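Local coordinates for RNA-binding protein 12 (Homo sapiens, PDB 2EK1) that probably binds RNA through its RNA recognition motif and may act as an anchor for SH3 and WW domains in the nucleus, at residues A[15-27]-A[58-70]. Numbering follows the deposited sequence.
Sequences PTVIKVQNMPFTV and GEAMVAFESRDEA
At the edge of the F64 ring, near its plane, lie the I18 side chain and T16 O; I18 CD1 is 3.7 Å from F64 CE2. The other flat pair, the Q21 amide and E59 carboxylate, runs side by side with planes 89° apart, and its bond, Q21 NE2 to E59 OE2, is weak. Strands 16-21 and 59-64 are a worked example of antiparallel pairing: T16-F64, I18-V62 and V20-A60 are hydrogen-bonded pairs, with I18 N 2.8 Å from V62 O. Past the strand end, M23 N donates a hydrogen bond to G58 O, in the carbonyl plane and on a lone pair, and the CE methyl of M23, a selenomethionine here, lies tightly against A60 CB at 3.5 Å. T16 ties the strand to the helix start: with OG1 turned between backbone N and carbonyl carbon (chi1 58°), it donates to S66 O (3.0 Å) from above the carbonyl plane, while A70 N reaches that oxygen from the opposite face. With a valine in its place, S66 O would probably keep the A70 bond but lose its hydroxyl donor. In this RRM fold the two strands are central, flanked by strands 47-50 and 85-90; V62 and M23 pack on I32 of helix 29-35, and I18 on A70 of helix 67-77.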
loop_
_atom_site.group_PDB
_atom_site.type_symbol
_atom_site.label_atom_id
_atom_site.label_comp_id
_atom_site.label_asym_id
_atom_site.label_seq_id
_atom_site.Cartn_x
_atom_site.Cartn_y
_atom_site.Cartn_z
ATOM N N PRO A 15 14.831 0.147 4.975
ATOM C CA PRO A 15 13.522 0.911 4.888
ATOM C C PRO A 15 12.476 0.054 5.579
ATOM O O PRO A 15 12.316 -1.126 5.257
ATOM C CB PRO A 15 13.190 1.085 3.424
ATOM C CG PRO A 15 13.795 -0.153 2.892
ATOM C CD PRO A 15 15.155 -0.356 3.630
ATOM N N THR A 16 11.775 0.625 6.552
ATOM C CA THR A 16 10.834 -0.209 7.283
ATOM C C THR A 16 9.481 0.374 7.064
ATOM O O THR A 16 9.313 1.595 7.129
ATOM C CB THR A 16 11.254 -0.252 8.728
ATOM O OG1 THR A 16 11.297 1.076 9.232
ATOM C CG2 THR A 16 12.695 -0.782 8.789
ATOM N N VAL A 17 8.541 -0.504 6.831
ATOM C CA VAL A 17 7.194 -0.060 6.507
ATOM C C VAL A 17 6.265 -0.221 7.674
ATOM O O VAL A 17 6.286 -1.248 8.379
ATOM C CB VAL A 17 6.587 -0.906 5.309
ATOM C CG1 VAL A 17 5.107 -0.607 5.162
ATOM C CG2 VAL A 17 7.372 -0.742 4.076
ATOM N N ILE A 18 5.455 0.782 7.921
ATOM C CA ILE A 18 4.480 0.625 8.997
ATOM C C ILE A 18 3.039 0.682 8.389
ATOM O O ILE A 18 2.838 1.077 7.282
ATOM C CB ILE A 18 4.550 1.806 10.009
ATOM C CG1 ILE A 18 4.118 3.099 9.276
ATOM C CG2 ILE A 18 6.022 1.935 10.629
ATOM C CD1 ILE A 18 3.692 4.250 10.221
ATOM N N LYS A 19 2.060 0.348 9.184
ATOM C CA LYS A 19 0.680 0.434 8.794
ATOM C C LYS A 19 0.007 1.539 9.545
ATOM O O LYS A 19 0.289 1.806 10.743
ATOM C CB LYS A 19 -0.029 -0.881 9.070
ATOM C CG LYS A 19 0.313 -1.897 8.064
ATOM C CD LYS A 19 -0.652 -3.163 8.197
ATOM C CE LYS A 19 -1.923 -2.901 9.076
ATOM N NZ LYS A 19 -2.315 -4.280 9.668
ATOM N N VAL A 20 -0.949 2.159 8.856
ATOM C CA VAL A 20 -1.747 3.269 9.366
ATOM C C VAL A 20 -3.171 2.837 9.139
ATOM O O VAL A 20 -3.521 2.358 8.045
ATOM C CB VAL A 20 -1.403 4.523 8.521
ATOM C CG1 VAL A 20 -2.116 5.779 9.032
ATOM C CG2 VAL A 20 0.163 4.732 8.535
ATOM N N GLN A 21 -4.020 3.007 10.141
ATOM C CA GLN A 21 -5.421 2.565 10.043
ATOM C C GLN A 21 -6.304 3.630 10.708
ATOM O O GLN A 21 -5.824 4.432 11.529
ATOM C CB GLN A 21 -5.633 1.242 10.831
ATOM C CG GLN A 21 -5.071 -0.012 10.213
ATOM C CD GLN A 21 -5.200 -1.193 11.157
ATOM O OE1 GLN A 21 -4.460 -1.292 12.127
ATOM N NE2 GLN A 21 -6.153 -2.069 10.881
ATOM N N ASN A 22 -7.576 3.558 10.389
ATOM C CA ASN A 22 -8.575 4.448 10.906
ATOM C C ASN A 22 -8.480 5.822 10.324
ATOM O O ASN A 22 -9.023 6.711 10.905
ATOM C CB ASN A 22 -8.551 4.527 12.446
ATOM C CG ASN A 22 -9.901 4.946 12.980
ATOM O OD1 ASN A 22 -10.963 4.625 12.370
ATOM N ND2 ASN A 22 -9.895 5.659 14.083
HETATM N N MSE A 23 -7.781 6.026 9.179
HETATM C CA MSE A 23 -7.817 7.365 8.606
HETATM C C MSE A 23 -9.208 7.693 8.003
HETATM O O MSE A 23 -9.879 6.814 7.620
HETATM C CB MSE A 23 -6.816 7.481 7.462
HETATM C CG MSE A 23 -5.426 7.096 7.904
HETATM SE SE MSE A 23 -4.222 7.270 6.307
HETATM C CE MSE A 23 -4.995 5.925 5.192
ATOM N N PRO A 24 -9.610 8.961 7.911
ATOM C CA PRO A 24 -10.923 9.189 7.296
ATOM C C PRO A 24 -10.773 8.908 5.821
ATOM O O PRO A 24 -9.626 8.898 5.243
ATOM C CB PRO A 24 -11.180 10.648 7.549
ATOM C CG PRO A 24 -9.821 11.261 7.588
ATOM C CD PRO A 24 -9.021 10.234 8.383
ATOM N N PHE A 25 -11.920 8.636 5.232
ATOM C CA PHE A 25 -12.020 8.339 3.829
ATOM C C PHE A 25 -11.619 9.520 2.923
ATOM O O PHE A 25 -11.382 9.307 1.790
ATOM C CB PHE A 25 -13.462 7.982 3.448
ATOM C CG PHE A 25 -14.297 9.219 3.023
ATOM C CD1 PHE A 25 -15.148 9.841 3.940
ATOM C CD2 PHE A 25 -14.236 9.716 1.681
ATOM C CE1 PHE A 25 -15.942 10.926 3.550
ATOM C CE2 PHE A 25 -15.021 10.810 1.266
ATOM C CZ PHE A 25 -15.888 11.426 2.202
ATOM N N THR A 26 -11.611 10.752 3.416
ATOM C CA THR A 26 -11.211 11.949 2.644
ATOM C C THR A 26 -9.705 12.244 2.717
ATOM O O THR A 26 -9.241 13.227 2.162
ATOM C CB THR A 26 -11.876 13.243 3.184
ATOM O OG1 THR A 26 -11.372 13.532 4.504
ATOM C CG2 THR A 26 -13.371 13.067 3.236
ATOM N N VAL A 27 -8.943 11.416 3.430
ATOM C CA VAL A 27 -7.549 11.695 3.587
ATOM C C VAL A 27 -6.788 11.883 2.225
ATOM O O VAL A 27 -7.119 11.263 1.214
ATOM C CB VAL A 27 -6.852 10.585 4.471
ATOM C CG1 VAL A 27 -6.702 9.300 3.707
ATOM C CG2 VAL A 27 -5.499 11.055 4.982
ATOM N N GLY A 58 -9.379 3.327 4.657
ATOM C CA GLY A 58 -8.949 4.075 5.838
ATOM C C GLY A 58 -7.584 3.565 6.267
ATOM O O GLY A 58 -7.069 3.961 7.291
ATOM N N GLU A 59 -6.956 2.710 5.451
ATOM C CA GLU A 59 -5.657 2.118 5.788
ATOM C C GLU A 59 -4.569 2.505 4.792
ATOM O O GLU A 59 -4.865 2.768 3.615
ATOM C CB GLU A 59 -5.778 0.576 5.862
ATOM C CG GLU A 59 -6.690 0.114 7.000
ATOM C CD GLU A 59 -6.857 -1.385 7.150
ATOM O OE1 GLU A 59 -6.103 -2.181 6.533
ATOM O OE2 GLU A 59 -7.769 -1.750 7.925
ATOM N N ALA A 60 -3.315 2.480 5.239
ATOM C CA ALA A 60 -2.187 2.852 4.378
ATOM C C ALA A 60 -0.909 2.184 4.900
ATOM O O ALA A 60 -0.907 1.644 6.012
ATOM C CB ALA A 60 -2.035 4.269 4.396
HETATM N N MSE A 61 0.115 2.176 4.088
HETATM C CA MSE A 61 1.420 1.629 4.401
HETATM C C MSE A 61 2.240 2.854 4.066
HETATM O O MSE A 61 1.945 3.589 3.085
HETATM C CB MSE A 61 1.796 0.488 3.457
HETATM C CG MSE A 61 0.787 -0.642 3.433
HETATM SE SE MSE A 61 1.434 -2.051 2.283
HETATM C CE MSE A 61 2.447 -2.773 3.759
ATOM N N VAL A 62 3.263 3.061 4.869
ATOM C CA VAL A 62 4.125 4.208 4.729
ATOM C C VAL A 62 5.539 3.725 5.205
ATOM O O VAL A 62 5.665 2.836 6.085
ATOM C CB VAL A 62 3.476 5.291 5.619
ATOM C CG1 VAL A 62 4.371 5.775 6.630
ATOM C CG2 VAL A 62 2.765 6.341 4.796
ATOM N N ALA A 63 6.589 4.273 4.610
ATOM C CA ALA A 63 7.939 3.794 4.966
ATOM C C ALA A 63 8.875 4.889 5.446
ATOM O O ALA A 63 8.705 6.009 5.138
ATOM C CB ALA A 63 8.569 3.051 3.810
ATOM N N PHE A 64 9.888 4.471 6.195
ATOM C CA PHE A 64 10.863 5.354 6.776
ATOM C C PHE A 64 12.213 4.729 6.422
ATOM O O PHE A 64 12.337 3.477 6.214
ATOM C CB PHE A 64 10.693 5.354 8.320
ATOM C CG PHE A 64 9.351 5.840 8.774
ATOM C CD1 PHE A 64 9.151 7.189 9.118
ATOM C CD2 PHE A 64 8.290 4.997 8.805
ATOM C CE1 PHE A 64 7.917 7.658 9.492
ATOM C CE2 PHE A 64 7.012 5.495 9.191
ATOM C CZ PHE A 64 6.840 6.816 9.533
ATOM N N GLU A 65 13.193 5.607 6.407
ATOM C CA GLU A 65 14.554 5.248 6.088
ATOM C C GLU A 65 15.190 4.235 6.980
ATOM O O GLU A 65 15.964 3.449 6.534
ATOM C CB GLU A 65 15.455 6.495 6.007
ATOM C CG GLU A 65 15.038 7.517 4.896
ATOM C CD GLU A 65 15.067 6.961 3.478
ATOM O OE1 GLU A 65 15.024 7.756 2.484
ATOM O OE2 GLU A 65 15.120 5.710 3.315
ATOM N N SER A 66 14.857 4.239 8.240
ATOM C CA SER A 66 15.453 3.266 9.154
ATOM C C SER A 66 14.386 2.597 10.049
ATOM O O SER A 66 13.237 3.107 10.176
ATOM C CB SER A 66 16.463 3.979 10.050
ATOM O OG SER A 66 15.794 4.965 10.812
ATOM N N ARG A 67 14.750 1.453 10.667
ATOM C CA ARG A 67 13.819 0.799 11.584
ATOM C C ARG A 67 13.609 1.699 12.800
ATOM O O ARG A 67 12.442 1.853 13.253
ATOM C CB ARG A 67 14.341 -0.561 12.075
ATOM C CG ARG A 67 13.306 -1.387 12.809
ATOM C CD ARG A 67 13.848 -2.766 13.155
ATOM N NE ARG A 67 12.821 -3.737 13.563
ATOM C CZ ARG A 67 11.987 -4.370 12.715
ATOM N NH1 ARG A 67 12.063 -4.123 11.407
ATOM N NH2 ARG A 67 11.099 -5.279 13.163
ATOM N N ASP A 68 14.695 2.300 13.340
ATOM C CA ASP A 68 14.555 3.202 14.508
ATOM C C ASP A 68 13.576 4.348 14.186
ATOM O O ASP A 68 12.759 4.653 15.036
ATOM C CB ASP A 68 15.879 3.836 14.976
ATOM C CG ASP A 68 16.765 2.889 15.774
ATOM O OD1 ASP A 68 17.729 3.397 16.409
ATOM O OD2 ASP A 68 16.550 1.664 15.810
ATOM N N GLU A 69 13.621 4.972 13.003
ATOM C CA GLU A 69 12.645 6.062 12.734
ATOM C C GLU A 69 11.176 5.529 12.657
ATOM O O GLU A 69 10.268 6.188 13.176
ATOM C CB GLU A 69 13.013 6.857 11.468
ATOM C CG GLU A 69 14.267 7.767 11.699
ATOM C CD GLU A 69 14.961 8.051 10.374
ATOM O OE1 GLU A 69 14.982 9.180 9.921
ATOM O OE2 GLU A 69 15.480 7.103 9.769
ATOM N N ALA A 70 10.962 4.357 12.032
ATOM C CA ALA A 70 9.591 3.764 11.958
ATOM C C ALA A 70 9.063 3.541 13.396
ATOM O O ALA A 70 7.952 3.856 13.738
ATOM C CB ALA A 70 9.670 2.435 11.286
#